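Local atomic coordinates of type I polyketide synthase PikAII (Streptomyces venezuelae, PDB entry 3QP9), a protein that is a C2-type ketoreductase of a modular polyketide synthase, probably epimerising rather than reducing its beta-keto polyketide intermediates. Residues A[439-444]-A[469-474]; A[68-73]-A[200-205]. One frame throughout, in Å; residues are numbered along the deposited sequence.

In the fold
The two contacts lie on opposite sides of the chain's centre, the centre of contact 1 about 17 Å and that of contact 2 about 27 Å from it. Their centres are about 43 Å apart and their nearest atoms about 27 Å apart, so neither touches the other. Contact 2 (68-73 with 200-205) pairs two helices in the N-terminal half of the chain, probably the Rossmann-like structural subdomain of polyketide ketoreductases. Contact 1 (439-444 with 469-474) belongs to the C-terminal half, probably the catalytic subdomain, where a strand runs into a loop that, in related reductases, borders the nicotinamide cofactor. Contact 1 is thus the one probably nearer the active site.

Contact 1 of 2, residues A[439-444]-A[469-474]; sequences VAWSPW and ATALTA
The carbonyl oxygen Ala471 O faces the six-membered edge of Trp441, with CH2 3.2 Å and CZ3 3.5 Å from it. It lies near the plane of the indole, a polar C-H to oxygen approach rather than a conventional hydrogen bond. Ala471 also supplies the methyl that fills the angle between two tryptophans. Its CB is 3.6 Å from Trp441 CZ3 and sits over one face of Trp444, where a CH-pi contact runs 3.9 Å from Ala471 CB to the centroid of the six-membered ring of Trp444, 22° off the normal. With CG anti to its carbonyl carbon (chi1 -72°), Trp444 is turned so that CH2 at its edge meets Leu472 CD2 at 3.7 Å, the two side chains crossing at about a right angle. Trp444 NE1 lies over one face of Trp441 and Val439 CG1 over the opposite face, both offset toward its rim. Phe400 and Ile488 add to the packing around Trp441, and Ala263 of helix 262-274 touches Trp444. This is the hydrophobic seam of a Rossmann fold, where helix 468-481, which leads into strand 485-488, packs against the C-terminal end of parallel strand 435-441 and the loop that follows.

Contact 2 of 2, residues A[68-73]-A[200-205]; sequences LAALSG and ADRAAL
Ala70, Arg202 and Leu205 carry most of this small interface. The methyl of Ala70 points at the opposing helix and meets Leu205 CB at 3.8 Å, with the backbone Leu205 O next in line at 4.0 Å from Ala70 CB. With only a methyl at Ala70, the backbones come close, the CA atoms of Ala70 and Leu205 being 6.1 Å apart. Arg202 closes the outer side. Its CG stands anti to the backbone N (chi1 -179°), and bends further along the chain lay the guanidinium with one face over Ala70 CA, which is 4.0 Å from Arg202 NE. Arg202 NH2 stops 3.8 Å from Ala69 O, too far for a hydrogen bond; its guanidinium forms a salt bridge through NH1 to Asp206 OD1, one turn further along its own helix. That helix starts with Asp201 as N-cap, whose OD1 accepts from Ala204 N at 3.0 Å. Two neighbouring helices on one side of a parallel sheet are consistent with a Rossmann-like structural subdomain. Helix 65-73 lies beside helix 202-212, Leu71 touching Leu212, and packs on strands 51-57 and 77-83, where Leu68, Leu71 and Ser72 touch Pro78 and Leu68 and Leu71 touch Val54.

Contact 1 of 2, residues A[439-444]-A[469-474]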
loop_
_atom_site.group_PDB
_atom_site.type_symbol
_atom_site.label_atom_id
_atom_site.label_comp_id
_atom_site.label_asym_id
_atom_site.label_seq_id
_atom_site.Cartn_x
_atom_site.Cartn_y
_atom_site.Cartn_z
ATOM N N VAL A 439 -7.647 -4.325 -5.953
ATOM C CA VAL A 439 -8.778 -4.351 -5.019
ATOM C C VAL A 439 -8.311 -4.616 -3.567
ATOM O O VAL A 439 -7.686 -5.652 -3.257
ATOM C CB VAL A 439 -9.819 -5.389 -5.422
ATOM C CG1 VAL A 439 -10.938 -5.346 -4.457
ATOM C CG2 VAL A 439 -10.413 -5.046 -6.886
ATOM N N ALA A 440 -8.616 -3.695 -2.645
ATOM C CA ALA A 440 -8.133 -3.871 -1.251
ATOM C C ALA A 440 -9.250 -4.531 -0.470
ATOM O O ALA A 440 -10.229 -3.928 -0.193
ATOM C CB ALA A 440 -7.819 -2.532 -0.648
ATOM N N TRP A 441 -9.057 -5.755 -0.020
ATOM C CA TRP A 441 -10.103 -6.548 0.606
ATOM C C TRP A 441 -9.972 -6.601 2.097
ATOM O O TRP A 441 -8.864 -6.551 2.673
ATOM C CB TRP A 441 -9.965 -7.983 0.151
ATOM C CG TRP A 441 -10.142 -8.229 -1.335
ATOM C CD1 TRP A 441 -9.141 -8.459 -2.263
ATOM C CD2 TRP A 441 -11.383 -8.479 -2.030
ATOM N NE1 TRP A 441 -9.692 -8.749 -3.489
ATOM C CE2 TRP A 441 -11.056 -8.836 -3.361
ATOM C CE3 TRP A 441 -12.725 -8.460 -1.636
ATOM C CZ2 TRP A 441 -12.054 -9.137 -4.354
ATOM C CZ3 TRP A 441 -13.734 -8.807 -2.599
ATOM C CH2 TRP A 441 -13.390 -9.067 -3.944
ATOM N N SER A 442 -11.120 -6.693 2.754
ATOM C CA SER A 442 -11.107 -7.103 4.113
ATOM C C SER A 442 -11.073 -8.614 4.103
ATOM O O SER A 442 -11.360 -9.212 3.085
ATOM C CB SER A 442 -12.340 -6.527 4.881
ATOM O OG SER A 442 -13.531 -7.054 4.396
ATOM N N PRO A 443 -10.712 -9.260 5.239
ATOM C CA PRO A 443 -10.569 -10.730 5.151
ATOM C C PRO A 443 -11.802 -11.518 4.759
ATOM O O PRO A 443 -12.902 -11.248 5.224
ATOM C CB PRO A 443 -10.156 -11.117 6.609
ATOM C CG PRO A 443 -9.327 -9.906 7.092
ATOM C CD PRO A 443 -10.138 -8.719 6.475
ATOM N N TRP A 444 -11.581 -12.578 3.988
ATOM C CA TRP A 444 -12.633 -13.504 3.547
ATOM C C TRP A 444 -12.856 -14.613 4.572
ATOM O O TRP A 444 -11.906 -15.068 5.214
ATOM C CB TRP A 444 -12.164 -14.184 2.305
ATOM C CG TRP A 444 -12.143 -13.293 1.066
ATOM C CD1 TRP A 444 -11.844 -11.925 0.996
ATOM C CD2 TRP A 444 -12.339 -13.721 -0.284
ATOM N NE1 TRP A 444 -11.879 -11.515 -0.320
ATOM C CE2 TRP A 444 -12.182 -12.578 -1.117
ATOM C CE3 TRP A 444 -12.642 -14.965 -0.874
ATOM C CZ2 TRP A 444 -12.316 -12.634 -2.524
ATOM C CZ3 TRP A 444 -12.794 -15.017 -2.273
ATOM C CH2 TRP A 444 -12.615 -13.860 -3.085
ATOM N N ALA A 469 -18.616 -16.109 -2.269
ATOM C CA ALA A 469 -19.549 -15.839 -3.353
ATOM C C ALA A 469 -19.895 -14.349 -3.539
ATOM O O ALA A 469 -19.926 -13.835 -4.689
ATOM C CB ALA A 469 -20.855 -16.627 -3.091
ATOM N N THR A 470 -20.310 -13.711 -2.434
ATOM C CA THR A 470 -20.580 -12.290 -2.388
ATOM C C THR A 470 -19.361 -11.435 -2.764
ATOM O O THR A 470 -19.506 -10.517 -3.579
ATOM C CB THR A 470 -21.100 -11.897 -1.002
ATOM O OG1 THR A 470 -22.180 -12.778 -0.732
ATOM C CG2 THR A 470 -21.621 -10.479 -0.982
ATOM N N ALA A 471 -18.196 -11.779 -2.224
ATOM C CA ALA A 471 -16.952 -11.065 -2.515
ATOM C C ALA A 471 -16.670 -11.158 -4.015
ATOM O O ALA A 471 -16.263 -10.180 -4.656
ATOM C CB ALA A 471 -15.760 -11.646 -1.687
ATOM N N LEU A 472 -16.853 -12.340 -4.604
ATOM C CA LEU A 472 -16.476 -12.466 -6.014
ATOM C C LEU A 472 -17.473 -11.700 -6.862
ATOM O O LEU A 472 -17.114 -11.192 -7.890
ATOM C CB LEU A 472 -16.362 -13.930 -6.494
ATOM C CG LEU A 472 -15.131 -14.632 -5.938
ATOM C CD1 LEU A 472 -15.211 -16.193 -6.036
ATOM C CD2 LEU A 472 -13.861 -14.081 -6.605
ATOM N N THR A 473 -18.737 -11.617 -6.445
ATOM C CA THR A 473 -19.693 -10.792 -7.186
ATOM C C THR A 473 -19.271 -9.313 -7.067
ATOM O O THR A 473 -19.343 -8.586 -8.027
ATOM C CB THR A 473 -21.154 -11.036 -6.671
ATOM O OG1 THR A 473 -21.474 -12.402 -6.888
ATOM C CG2 THR A 473 -22.191 -10.165 -7.451
ATOM N N ALA A 474 -18.794 -8.896 -5.889
ATOM C CA ALA A 474 -18.350 -7.512 -5.718
ATOM C C ALA A 474 -17.149 -7.251 -6.620
ATOM O O ALA A 474 -17.043 -6.201 -7.240
ATOM C CB ALA A 474 -18.012 -7.262 -4.260
#

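Contact 2 of 2, residues A[68-73]-A[200-205]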
loop_
_atom_site.group_PDB
_atom_site.type_symbol
_atom_site.label_atom_id
_atom_site.label_comp_id
_atom_site.label_asym_id
_atom_site.label_seq_id
_atom_site.Cartn_x
_atom_site.Cartn_y
_atom_site.Cartn_z
ATOM N N LEU A 68 16.274 22.149 3.711
ATOM C CA LEU A 68 16.619 23.013 4.849
ATOM C C LEU A 68 16.367 24.476 4.589
ATOM O O LEU A 68 15.937 25.202 5.503
ATOM C CB LEU A 68 18.047 22.794 5.401
ATOM C CG LEU A 68 18.793 21.473 5.323
ATOM C CD1 LEU A 68 20.088 21.664 6.103
ATOM C CD2 LEU A 68 18.001 20.345 5.911
ATOM N N ALA A 69 16.565 24.939 3.345
ATOM C CA ALA A 69 16.256 26.343 3.103
ATOM C C ALA A 69 14.779 26.612 3.399
ATOM O O ALA A 69 14.454 27.575 4.093
ATOM C CB ALA A 69 16.648 26.788 1.660
ATOM N N ALA A 70 13.873 25.739 2.923
ATOM C CA ALA A 70 12.438 25.958 3.209
ATOM C C ALA A 70 12.094 25.945 4.680
ATOM O O ALA A 70 11.317 26.790 5.152
ATOM C CB ALA A 70 11.563 24.961 2.452
ATOM N N LEU A 71 12.682 24.999 5.415
ATOM C CA LEU A 71 12.449 24.930 6.849
ATOM C C LEU A 71 13.000 26.204 7.547
ATOM O O LEU A 71 12.326 26.814 8.399
ATOM C CB LEU A 71 13.137 23.699 7.445
ATOM C CG LEU A 71 12.694 22.279 7.051
ATOM C CD1 LEU A 71 13.691 21.329 7.488
ATOM C CD2 LEU A 71 11.460 21.957 7.767
ATOM N N SER A 72 14.229 26.578 7.185
ATOM C CA SER A 72 14.842 27.801 7.702
ATOM C C SER A 72 13.927 28.966 7.385
ATOM O O SER A 72 13.497 29.688 8.304
ATOM C CB SER A 72 16.251 28.024 7.089
ATOM O OG SER A 72 17.213 27.094 7.596
ATOM N N GLY A 73 13.593 29.125 6.086
ATOM C CA GLY A 73 12.744 30.204 5.624
ATOM C C GLY A 73 11.417 30.141 6.323
ATOM O O GLY A 73 10.845 31.173 6.594
ATOM N N ALA A 200 8.939 18.268 -7.782
ATOM C CA ALA A 200 8.785 19.013 -6.480
ATOM C C ALA A 200 9.691 20.242 -6.339
ATOM O O ALA A 200 10.911 20.103 -6.239
ATOM C CB ALA A 200 8.950 18.071 -5.286
ATOM N N ASP A 201 9.068 21.424 -6.350
ATOM C CA ASP A 201 9.742 22.726 -6.459
ATOM C C ASP A 201 9.641 23.549 -5.199
ATOM O O ASP A 201 9.088 23.068 -4.226
ATOM C CB ASP A 201 9.150 23.513 -7.641
ATOM C CG ASP A 201 7.684 23.918 -7.425
ATOM O OD1 ASP A 201 7.135 23.569 -6.340
ATOM O OD2 ASP A 201 7.101 24.595 -8.324
ATOM N N ARG A 202 10.136 24.797 -5.187
ATOM C CA ARG A 202 10.189 25.569 -3.928
ATOM C C ARG A 202 8.840 25.938 -3.308
ATOM O O ARG A 202 8.688 25.854 -2.087
ATOM C CB ARG A 202 11.103 26.798 -4.010
ATOM C CG ARG A 202 11.261 27.687 -2.713
ATOM C CD ARG A 202 11.634 26.866 -1.392
ATOM N NE ARG A 202 12.549 27.570 -0.470
ATOM C CZ ARG A 202 12.268 28.703 0.198
ATOM N NH1 ARG A 202 11.087 29.302 0.047
ATOM N NH2 ARG A 202 13.170 29.273 0.997
ATOM N N ALA A 203 7.883 26.382 -4.126
ATOM C CA ALA A 203 6.492 26.564 -3.678
ATOM C C ALA A 203 5.903 25.290 -3.037
ATOM O O ALA A 203 5.202 25.390 -2.061
ATOM C CB ALA A 203 5.585 27.060 -4.827
ATOM N N ALA A 204 6.227 24.106 -3.540
ATOM C CA ALA A 204 5.781 22.863 -2.914
ATOM C C ALA A 204 6.465 22.649 -1.496
ATOM O O ALA A 204 5.817 22.152 -0.550
ATOM C CB ALA A 204 6.066 21.667 -3.856
ATOM N N LEU A 205 7.743 23.026 -1.339
ATOM C CA LEU A 205 8.435 22.744 -0.062
ATOM C C LEU A 205 7.963 23.753 0.997
ATOM O O LEU A 205 7.886 23.439 2.155
ATOM C CB LEU A 205 9.965 22.744 -0.222
ATOM C CG LEU A 205 10.505 21.647 -1.184
ATOM C CD1 LEU A 205 11.896 22.083 -1.627
ATOM C CD2 LEU A 205 10.597 20.201 -0.583
#